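Pyoverdine biosynthesis protein PvcB (Pseudomonas aeruginosa, PDB 4YLM) catalyses the iron- and 2-oxoglutarate-dependent oxidation of tyrosine isonitrile in the biosynthesis of paerucumarin. Local coordinates at residues L158-R163 with P221-E226; L51-H56 with H280-L285; H261-F266 with A270-R275; E81-P86 with T120-Q125. All blocks are in the same frame, centred on the assembly; numbering follows the deposited sequence.

Contact 1. Residues L158-R163 with P221-E226; sequences LELWRR and PEQRGE
Leu160 and Arg163, toward the C-terminal end of helix 155-163, pack against Gln223, just before helix 224-235, and Glu226 in its first turn. This is packing of a helix on the start of another, away from the iron site. Leu160 carries the apolar part with both methyls. CD1 rests 3.8 Å from Gln223 CD, on the amide end of that side chain. CD2 lies 4.1 Å from Glu226 CG, against the aliphatic part of the glutamate. The fork of the leucine therefore spans two residues almost one helical turn apart. Arg163 adds a polar touch on the solvent side. Its NH2 is 2.8 Å from Gln223 OE1, but the N-H...O angle of 119° makes this a weak hydrogen bond. The guanidinium and amide planes are 53° apart. Gln223 NE2, a second donor, lies 2.9 Å from Arg163 NH2, so the amide is not turned cleanly to the arginine. The firmer partner of Gln223 OE1 is the backbone N of Ala220. Leu160 and Arg163 also touch Ile219, in the loop before helix 224-235. Trp161 reaches Leu227, Leu231 and Cys234 of that helix. Its NE1 bonds to Ser230 OG, and its ring meets Leu150 of helix 146-152.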
# COMPACT_ATOMS: atom_id res chain seq x y z
N LEU A 158 15.61 -0.19 32.62
CA LEU A 158 14.68 0.70 31.96
C LEU A 158 14.55 2.05 32.68
O LEU A 158 14.56 3.12 32.05
CB LEU A 158 13.31 0.01 31.84
CG LEU A 158 12.23 0.63 30.96
CD1 LEU A 158 12.74 0.83 29.52
CD2 LEU A 158 10.99 -0.25 30.99
N GLU A 159 14.41 2.00 34.01
CA GLU A 159 14.36 3.22 34.83
C GLU A 159 15.59 4.10 34.61
O GLU A 159 15.48 5.32 34.48
CB GLU A 159 14.23 2.86 36.32
N LEU A 160 16.76 3.49 34.58
CA LEU A 160 17.99 4.22 34.28
C LEU A 160 17.95 4.87 32.88
O LEU A 160 18.22 6.06 32.72
CB LEU A 160 19.21 3.31 34.42
CG LEU A 160 20.60 3.95 34.40
CD1 LEU A 160 20.78 4.90 35.58
CD2 LEU A 160 21.69 2.88 34.40
N TRP A 161 17.59 4.08 31.86
CA TRP A 161 17.55 4.60 30.49
C TRP A 161 16.66 5.82 30.39
O TRP A 161 16.99 6.80 29.71
CB TRP A 161 17.04 3.55 29.51
CG TRP A 161 17.91 2.35 29.38
CD1 TRP A 161 19.06 2.10 30.05
CD2 TRP A 161 17.69 1.23 28.51
NE1 TRP A 161 19.58 0.89 29.66
CE2 TRP A 161 18.74 0.33 28.72
CE3 TRP A 161 16.69 0.90 27.58
CZ2 TRP A 161 18.84 -0.87 28.03
CZ3 TRP A 161 16.79 -0.30 26.91
CH2 TRP A 161 17.85 -1.17 27.13
N ARG A 162 15.52 5.76 31.07
CA ARG A 162 14.51 6.81 30.97
C ARG A 162 14.94 8.16 31.53
O ARG A 162 14.37 9.19 31.17
CB ARG A 162 13.20 6.37 31.63
CG ARG A 162 12.43 5.35 30.82
CD ARG A 162 11.23 4.83 31.59
NE ARG A 162 10.37 3.98 30.77
CZ ARG A 162 9.55 3.06 31.26
NH1 ARG A 162 9.50 2.86 32.58
NH2 ARG A 162 8.79 2.33 30.45
N ARG A 163 15.93 8.18 32.41
CA ARG A 163 16.39 9.48 32.90
C ARG A 163 17.66 9.98 32.21
O ARG A 163 18.06 11.13 32.39
CB ARG A 163 16.48 9.52 34.44
CG ARG A 163 17.13 8.32 35.11
CD ARG A 163 16.88 8.37 36.63
NE ARG A 163 17.85 7.58 37.39
CZ ARG A 163 18.92 8.08 38.00
NH1 ARG A 163 19.17 9.38 37.97
NH2 ARG A 163 19.75 7.27 38.67
N PRO A 221 27.28 10.20 37.71
CA PRO A 221 28.50 9.78 37.01
C PRO A 221 28.86 8.33 37.32
O PRO A 221 29.37 7.62 36.46
CB PRO A 221 29.57 10.72 37.56
CG PRO A 221 28.81 11.94 37.95
CD PRO A 221 27.49 11.44 38.47
N GLU A 222 28.58 7.90 38.55
CA GLU A 222 28.84 6.53 38.95
C GLU A 222 27.96 5.54 38.18
O GLU A 222 28.22 4.34 38.17
CB GLU A 222 28.61 6.34 40.46
CG GLU A 222 29.50 7.21 41.34
CD GLU A 222 28.95 8.60 41.54
OE1 GLU A 222 29.75 9.53 41.79
OE2 GLU A 222 27.71 8.78 41.47
N GLN A 223 26.92 6.06 37.54
CA GLN A 223 25.98 5.21 36.81
C GLN A 223 26.26 5.12 35.30
O GLN A 223 25.62 4.33 34.60
CB GLN A 223 24.55 5.68 37.04
CG GLN A 223 23.99 5.26 38.38
CD GLN A 223 22.69 5.94 38.68
OE1 GLN A 223 22.52 7.13 38.40
NE2 GLN A 223 21.74 5.19 39.23
N ARG A 224 27.21 5.91 34.82
CA ARG A 224 27.60 5.86 33.41
C ARG A 224 27.94 4.44 32.97
O ARG A 224 27.47 3.96 31.94
CB ARG A 224 28.80 6.77 33.14
CG ARG A 224 29.39 6.60 31.74
CD ARG A 224 30.78 7.21 31.63
NE ARG A 224 31.33 7.08 30.28
CZ ARG A 224 31.14 7.97 29.31
NH1 ARG A 224 30.42 9.06 29.55
NH2 ARG A 224 31.67 7.78 28.11
N GLY A 225 28.78 3.78 33.76
CA GLY A 225 29.21 2.44 33.44
C GLY A 225 28.05 1.47 33.26
O GLY A 225 28.09 0.60 32.39
N GLU A 226 27.02 1.63 34.08
CA GLU A 226 25.89 0.71 34.04
C GLU A 226 24.92 1.03 32.90
O GLU A 226 24.28 0.14 32.35
CB GLU A 226 25.14 0.71 35.38
CG GLU A 226 24.00 -0.31 35.43
CD GLU A 226 24.42 -1.69 34.92
OE1 GLU A 226 25.58 -2.11 35.18
OE2 GLU A 226 23.60 -2.36 34.25

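Contact 2. Residues L51-H56 with H280-L285; sequences LARSHH and HAEPAL
Arg53 NH2 lies between two carboxylates: it donates to Glu282 OE2 over 2.7 Å, and Glu123 OE1 stands 2.9 Å from it. The salt bridge to Glu282 carries the whole contact between the two segments. The bond is nearly straight, with an N-H...O angle of 172°. The oxygen lies close to the guanidinium plane and accepts with its anti lone pair, the one turned away from OE1. Guanidinium and carboxylate are almost coplanar, 11° apart. Arg53 NH1 is 3.5 Å from the same OE2, so Glu282 grips through one oxygen. Both side chains are extended beyond CG. They meet at about a right angle and bridge backbones whose nearest CA atoms, in Arg53 and Ala281, are 11.1 Å apart.

Helix 45-55 flanks the main sheet of this oxygenase fold, and strand 272-286 is part of that sheet. Glu282 sits where the strand turns a corner, just before a cis peptide bond to Pro283. The bridge therefore ties the helix to the corner. Glu123, of strand 120-131, faces the NE and NH2 side of Arg53 with both oxygens, and its OE2 forms a salt bridge with NE. Two carboxylates help to hold the guanidinium in its plane and probably stabilise its charge. Next to Arg53, Ser54 OG bonds to Gln10 OE1 of the second subunit.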
# COMPACT_ATOMS: atom_id res chain seq x y z
N LEU A 51 6.62 -2.02 4.22
CA LEU A 51 7.32 -3.13 4.86
C LEU A 51 8.55 -2.65 5.65
O LEU A 51 8.80 -3.14 6.75
CB LEU A 51 7.76 -4.18 3.83
CG LEU A 51 6.66 -4.90 3.05
CD1 LEU A 51 7.27 -5.80 1.96
CD2 LEU A 51 5.74 -5.69 3.99
N ALA A 52 9.30 -1.70 5.10
CA ALA A 52 10.46 -1.17 5.79
C ALA A 52 10.06 -0.51 7.10
O ALA A 52 10.77 -0.58 8.10
CB ALA A 52 11.24 -0.18 4.90
N ARG A 53 8.90 0.14 7.11
CA ARG A 53 8.46 0.80 8.32
C ARG A 53 8.04 -0.16 9.45
O ARG A 53 8.15 0.18 10.62
CB ARG A 53 7.35 1.80 8.00
CG ARG A 53 7.90 3.07 7.38
CD ARG A 53 6.81 3.91 6.74
NE ARG A 53 7.34 5.20 6.31
CZ ARG A 53 6.89 5.87 5.26
NH1 ARG A 53 5.90 5.36 4.53
NH2 ARG A 53 7.44 7.03 4.93
N SER A 54 7.54 -1.34 9.09
CA SER A 54 7.05 -2.27 10.12
C SER A 54 8.06 -3.38 10.45
O SER A 54 8.13 -3.84 11.59
CB SER A 54 5.74 -2.91 9.67
OG SER A 54 5.96 -3.62 8.46
N HIS A 55 8.85 -3.78 9.46
CA HIS A 55 9.87 -4.80 9.67
C HIS A 55 11.25 -4.17 9.93
O HIS A 55 12.17 -4.86 10.36
CB HIS A 55 9.98 -5.72 8.45
CG HIS A 55 8.75 -6.55 8.19
ND1 HIS A 55 8.47 -7.71 8.88
CD2 HIS A 55 7.75 -6.40 7.29
CE1 HIS A 55 7.35 -8.23 8.42
NE2 HIS A 55 6.89 -7.45 7.46
N HIS A 56 11.38 -2.87 9.61
CA HIS A 56 12.59 -2.06 9.90
C HIS A 56 13.83 -2.33 9.05
O HIS A 56 14.65 -1.44 8.84
CB HIS A 56 12.95 -2.09 11.40
CG HIS A 56 11.78 -1.78 12.28
ND1 HIS A 56 11.02 -0.63 12.13
CD2 HIS A 56 11.21 -2.47 13.30
CE1 HIS A 56 10.05 -0.63 13.03
NE2 HIS A 56 10.14 -1.74 13.75
N HIS A 280 14.48 10.97 2.42
CA HIS A 280 13.87 11.83 3.42
C HIS A 280 12.62 11.17 3.99
O HIS A 280 11.98 10.36 3.33
CB HIS A 280 13.46 13.16 2.79
CG HIS A 280 14.56 14.17 2.73
ND1 HIS A 280 15.16 14.68 3.87
CD2 HIS A 280 15.16 14.78 1.68
CE1 HIS A 280 16.08 15.56 3.51
NE2 HIS A 280 16.09 15.65 2.19
N ALA A 281 12.29 11.54 5.22
CA ALA A 281 10.97 11.28 5.78
C ALA A 281 9.91 12.07 5.01
O ALA A 281 10.24 12.91 4.17
CB ALA A 281 10.95 11.66 7.28
N GLU A 282 8.63 11.78 5.28
CA GLU A 282 7.53 12.38 4.53
C GLU A 282 6.62 13.14 5.49
O GLU A 282 5.78 12.54 6.14
CB GLU A 282 6.68 11.31 3.84
CG GLU A 282 7.36 10.56 2.72
CD GLU A 282 6.47 9.45 2.18
OE1 GLU A 282 5.93 9.61 1.07
OE2 GLU A 282 6.31 8.42 2.87
N PRO A 283 6.80 14.47 5.57
CA PRO A 283 7.79 15.17 4.76
C PRO A 283 9.13 15.22 5.48
O PRO A 283 9.28 14.65 6.57
CB PRO A 283 7.19 16.57 4.66
CG PRO A 283 6.54 16.77 6.02
CD PRO A 283 6.04 15.39 6.43
N ALA A 284 10.10 15.90 4.88
CA ALA A 284 11.46 15.90 5.43
C ALA A 284 11.48 16.17 6.93
O ALA A 284 10.72 17.00 7.43
CB ALA A 284 12.35 16.89 4.68
N LEU A 285 12.34 15.46 7.66
CA LEU A 285 12.37 15.55 9.11
C LEU A 285 13.46 16.49 9.63
O LEU A 285 14.65 16.18 9.57
CB LEU A 285 12.59 14.16 9.73
CG LEU A 285 12.80 14.13 11.25
CD1 LEU A 285 11.61 14.73 11.97
CD2 LEU A 285 13.07 12.70 11.74

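Contact 3. Residues H261-F266 with A270-R275; sequences HGREAF and APRHLR
Arg263 and Arg272 meet through their guanidinium groups, reaching toward each other from opposite directions. The first interaction is this approach of like charges. Arg272 NH2 lies over one face of the Arg263 guanidinium, offset toward its rim, and is 3.2 Å from Arg263 NH2. Both nitrogens are donors, so no bond joins them. The two planes are 41° apart. Arg263 is extended from CG to NE, while Arg272 bends at chi3 (81°) and brings its head round to that face.

Polar bonds to other groups probably help the pair to stand so close. Arg263 NH1 forms a salt bridge with Glu95 OE1. The carbonyl oxygen of Gly139 takes one bond from Arg263 NE and another from Arg272 NH1. The nearby carboxylate probably offsets part of the doubled charge.

Apolar cover lies on the opposite face of the Arg263 guanidinium. Phe266 CE1 stands there, 3.8 Å above the plane and over its centre. Arg263 is thus sandwiched between a ring carbon and a second arginine.

The two arginines meet between the end of strand 259-263 and the start of strand 272-286, linked through Gly139 O. The strands belong to different sheets. His261 is probably an iron ligand, with His112 and Asp114; here its NE2 bonds to Asp114 OD1. The three would make the HxD...H facial triad of iron and 2-oxoglutarate oxygenases, built on a cupin-type double-stranded beta-helix.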
# COMPACT_ATOMS: atom_id res chain seq x y z
N HIS A 261 22.78 1.46 13.73
CA HIS A 261 23.58 0.62 12.88
C HIS A 261 25.06 0.86 13.15
O HIS A 261 25.45 1.87 13.73
CB HIS A 261 23.27 0.92 11.41
CG HIS A 261 23.74 2.26 10.97
ND1 HIS A 261 24.92 2.45 10.28
CD2 HIS A 261 23.20 3.49 11.14
CE1 HIS A 261 25.08 3.74 10.04
NE2 HIS A 261 24.05 4.39 10.54
N GLY A 262 25.89 -0.08 12.73
CA GLY A 262 27.31 0.07 12.93
C GLY A 262 28.03 -0.95 12.11
O GLY A 262 27.55 -1.34 11.04
N ARG A 263 29.17 -1.41 12.61
CA ARG A 263 29.98 -2.36 11.87
C ARG A 263 30.88 -3.22 12.75
O ARG A 263 31.60 -2.72 13.62
CB ARG A 263 30.82 -1.64 10.83
CG ARG A 263 31.49 -2.61 9.87
CD ARG A 263 32.48 -1.92 8.96
NE ARG A 263 33.09 -2.89 8.05
CZ ARG A 263 33.82 -2.55 6.99
NH1 ARG A 263 34.04 -1.26 6.72
NH2 ARG A 263 34.34 -3.49 6.21
N GLU A 264 30.85 -4.50 12.47
CA GLU A 264 31.54 -5.52 13.23
C GLU A 264 33.03 -5.41 12.96
O GLU A 264 33.45 -5.05 11.86
CB GLU A 264 30.99 -6.87 12.76
CG GLU A 264 31.62 -8.12 13.32
CD GLU A 264 31.06 -9.36 12.66
OE1 GLU A 264 30.96 -9.38 11.41
OE2 GLU A 264 30.72 -10.32 13.38
N ALA A 265 33.84 -5.69 13.98
CA ALA A 265 35.29 -5.66 13.83
C ALA A 265 35.75 -6.67 12.77
O ALA A 265 35.15 -7.72 12.59
CB ALA A 265 35.96 -5.95 15.16
N PHE A 266 36.82 -6.34 12.07
CA PHE A 266 37.37 -7.27 11.08
C PHE A 266 38.86 -7.51 11.27
O PHE A 266 39.60 -6.64 11.73
CB PHE A 266 37.09 -6.77 9.66
CG PHE A 266 37.34 -5.30 9.49
CD1 PHE A 266 36.38 -4.38 9.86
CD2 PHE A 266 38.53 -4.85 8.94
CE1 PHE A 266 36.60 -3.02 9.70
CE2 PHE A 266 38.76 -3.49 8.78
CZ PHE A 266 37.79 -2.58 9.17
N ALA A 270 37.74 -7.68 3.46
CA ALA A 270 37.51 -8.31 2.16
C ALA A 270 37.14 -7.26 1.12
O ALA A 270 36.79 -6.14 1.46
CB ALA A 270 36.42 -9.37 2.27
N PRO A 271 37.26 -7.61 -0.17
CA PRO A 271 36.92 -6.68 -1.25
C PRO A 271 35.41 -6.51 -1.35
O PRO A 271 34.67 -7.50 -1.40
CB PRO A 271 37.47 -7.39 -2.48
CG PRO A 271 37.49 -8.82 -2.12
CD PRO A 271 37.77 -8.89 -0.67
N ARG A 272 34.94 -5.26 -1.38
CA ARG A 272 33.51 -5.01 -1.31
C ARG A 272 33.16 -3.65 -1.85
O ARG A 272 33.87 -2.67 -1.61
CB ARG A 272 33.06 -5.09 0.15
CG ARG A 272 31.56 -5.12 0.33
CD ARG A 272 31.24 -5.40 1.78
NE ARG A 272 31.34 -4.20 2.60
CZ ARG A 272 31.50 -4.22 3.92
NH1 ARG A 272 31.60 -5.38 4.56
NH2 ARG A 272 31.56 -3.07 4.59
N HIS A 273 32.05 -3.58 -2.58
CA HIS A 273 31.59 -2.32 -3.12
C HIS A 273 30.10 -2.11 -2.79
O HIS A 273 29.24 -2.84 -3.30
CB HIS A 273 31.84 -2.29 -4.63
CG HIS A 273 31.53 -0.98 -5.27
ND1 HIS A 273 31.77 -0.73 -6.61
CD2 HIS A 273 30.99 0.15 -4.76
CE1 HIS A 273 31.39 0.50 -6.89
NE2 HIS A 273 30.91 1.06 -5.80
N LEU A 274 29.81 -1.14 -1.93
CA LEU A 274 28.43 -0.77 -1.60
C LEU A 274 28.16 0.65 -2.05
O LEU A 274 29.08 1.48 -2.14
CB LEU A 274 28.20 -0.80 -0.08
CG LEU A 274 28.52 -2.06 0.71
CD1 LEU A 274 28.17 -1.84 2.17
CD2 LEU A 274 27.76 -3.26 0.14
N ARG A 275 26.89 0.94 -2.30
CA ARG A 275 26.42 2.28 -2.62
C ARG A 275 25.24 2.62 -1.73
O ARG A 275 24.31 1.83 -1.60
CB ARG A 275 26.00 2.34 -4.10
CG ARG A 275 27.19 2.49 -5.05
CD ARG A 275 26.78 2.42 -6.51
NE ARG A 275 27.97 2.56 -7.33
CZ ARG A 275 28.14 2.02 -8.53
NH1 ARG A 275 27.18 1.29 -9.09
NH2 ARG A 275 29.29 2.20 -9.17

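Contact 4. Residues E81-P86 with T120-Q125; sequences EVMLWP and TVPEFQ
The pyrrolidine ring of Pro122 presents one face to the end of Met83. SD lies above the ring, 4.1 Å from Pro122 CB and 4.0 Å from Pro122 CD. The methyl CE projects past the same face and is 4.0 Å from Pro122 CG. Farther along, Glu123 CG lies over the centre of one face of the Phe124 ring.

Met83 leaves its backbone with CG anti to N (chi1 -175°) and stays extended through chi2. The turn at chi3, 88°, then swings CE across the proline. The sulfur also passes Thr120, 3.8 Å from its OG1, as the two side chains slide by each other in opposite directions. This is contact without a hydrogen bond.

Strands 82-83 and 120-131 both pair antiparallel with strand 272-286. His278 and His280 of that strand touch Met83 as well. Strand 120-131 turns a corner at Glu123, where Glu123 and Phe124 both face Ile279 in a classic beta bulge.

The side chain of Pro122 comes within about 4 Å of that of Asp114, a probable iron ligand, and Gln125 NE2 bonds to Asp114 OD2. The packing next to this probable ligand is thus dispersive: a polarisable sulfur and a methyl on a rigid ring, holding by shape and not by direction.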
# COMPACT_ATOMS: atom_id res chain seq x y z
N GLU A 81 11.66 10.97 -1.74
CA GLU A 81 12.45 12.20 -1.87
C GLU A 81 13.90 11.96 -1.44
O GLU A 81 14.18 11.80 -0.25
CB GLU A 81 11.85 13.32 -1.03
CG GLU A 81 12.49 14.69 -1.27
CD GLU A 81 12.11 15.73 -0.21
OE1 GLU A 81 12.70 16.82 -0.22
OE2 GLU A 81 11.22 15.45 0.64
N VAL A 82 14.82 11.92 -2.40
CA VAL A 82 16.21 11.63 -2.07
C VAL A 82 16.78 12.77 -1.24
O VAL A 82 16.54 13.93 -1.53
CB VAL A 82 17.07 11.41 -3.33
CG1 VAL A 82 18.56 11.43 -2.99
CG2 VAL A 82 16.68 10.10 -4.02
N MET A 83 17.51 12.43 -0.17
CA MET A 83 18.25 13.44 0.55
C MET A 83 19.62 13.61 -0.12
O MET A 83 20.48 12.72 -0.04
CB MET A 83 18.41 13.06 2.03
CG MET A 83 19.08 14.15 2.86
SD MET A 83 19.22 13.76 4.62
CE MET A 83 20.78 12.91 4.64
N LEU A 84 19.80 14.74 -0.79
CA LEU A 84 21.00 14.97 -1.59
C LEU A 84 22.16 15.50 -0.77
O LEU A 84 21.99 16.33 0.13
CB LEU A 84 20.69 15.93 -2.75
CG LEU A 84 19.84 15.35 -3.89
CD1 LEU A 84 19.43 16.47 -4.85
CD2 LEU A 84 20.57 14.23 -4.63
N TRP A 85 23.35 15.00 -1.07
CA TRP A 85 24.57 15.50 -0.44
C TRP A 85 25.31 16.33 -1.48
O TRP A 85 24.93 16.35 -2.65
CB TRP A 85 25.44 14.34 0.03
CG TRP A 85 24.90 13.59 1.21
CD1 TRP A 85 23.85 12.70 1.23
CD2 TRP A 85 25.41 13.63 2.55
NE1 TRP A 85 23.68 12.21 2.51
CE2 TRP A 85 24.62 12.76 3.33
CE3 TRP A 85 26.46 14.33 3.16
CZ2 TRP A 85 24.84 12.58 4.69
CZ3 TRP A 85 26.67 14.14 4.51
CH2 TRP A 85 25.87 13.27 5.26
N PRO A 86 26.39 17.01 -1.07
CA PRO A 86 27.17 17.74 -2.09
C PRO A 86 27.65 16.81 -3.21
O PRO A 86 27.78 17.25 -4.36
CB PRO A 86 28.35 18.29 -1.28
CG PRO A 86 27.76 18.50 0.09
CD PRO A 86 26.82 17.34 0.30
N THR A 120 18.61 17.92 8.68
CA THR A 120 17.48 17.02 8.47
C THR A 120 17.93 15.56 8.55
O THR A 120 19.06 15.23 8.18
CB THR A 120 16.79 17.25 7.12
OG1 THR A 120 17.68 16.88 6.06
CG2 THR A 120 16.40 18.71 6.95
N VAL A 121 17.04 14.71 9.05
CA VAL A 121 17.36 13.31 9.33
C VAL A 121 16.65 12.41 8.31
O VAL A 121 15.44 12.50 8.13
CB VAL A 121 16.95 12.94 10.79
CG1 VAL A 121 17.20 11.48 11.09
CG2 VAL A 121 17.69 13.83 11.80
N PRO A 122 17.41 11.55 7.61
CA PRO A 122 16.76 10.70 6.60
C PRO A 122 15.95 9.60 7.26
O PRO A 122 16.36 9.10 8.31
CB PRO A 122 17.94 10.09 5.86
CG PRO A 122 19.04 10.03 6.89
CD PRO A 122 18.85 11.26 7.75
N GLU A 123 14.82 9.21 6.67
CA GLU A 123 14.07 8.08 7.22
C GLU A 123 14.71 6.74 6.86
O GLU A 123 14.79 5.85 7.70
CB GLU A 123 12.59 8.10 6.78
CG GLU A 123 11.79 6.90 7.33
CD GLU A 123 10.27 7.04 7.17
OE1 GLU A 123 9.83 7.90 6.37
OE2 GLU A 123 9.53 6.29 7.83
N PHE A 124 15.18 6.60 5.62
CA PHE A 124 15.72 5.34 5.15
C PHE A 124 17.15 5.46 4.63
O PHE A 124 17.53 6.48 4.02
CB PHE A 124 14.89 4.77 3.98
CG PHE A 124 13.43 4.54 4.31
CD1 PHE A 124 13.05 3.56 5.23
CD2 PHE A 124 12.44 5.30 3.69
CE1 PHE A 124 11.68 3.35 5.53
CE2 PHE A 124 11.08 5.09 3.98
CZ PHE A 124 10.71 4.12 4.90
N GLN A 125 17.91 4.39 4.83
CA GLN A 125 19.13 4.12 4.06
C GLN A 125 18.78 3.06 3.02
O GLN A 125 18.16 2.05 3.35
CB GLN A 125 20.25 3.58 4.98
CG GLN A 125 20.61 4.46 6.18
CD GLN A 125 21.17 3.63 7.34
OE1 GLN A 125 20.62 2.59 7.69
NE2 GLN A 125 22.27 4.09 7.91

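How the contacts relate
Contacts 2, 3 and 4 share the main sheet, while contact 1 stands apart, its centre 30 to 32 Å from theirs. Strand 272-286 links the three: contact 3 uses its start, contact 2 its end, and strands 82-83 and 120-131 of contact 4 pair with it. Contacts 2 and 4 touch, with centres 11 Å apart; His280 N to Glu81 O and Leu285 O to Val121 N are probable hydrogen bonds. Contacts 3 and 4 meet where His261 packs on Gln125, beside the iron site. A helix early in the chain and a strand near its C-terminal end thus meet across contact 2, with contacts 4, 1 and 3 between them in sequence. Contact 1, at the ends of two helices, is an outlying part.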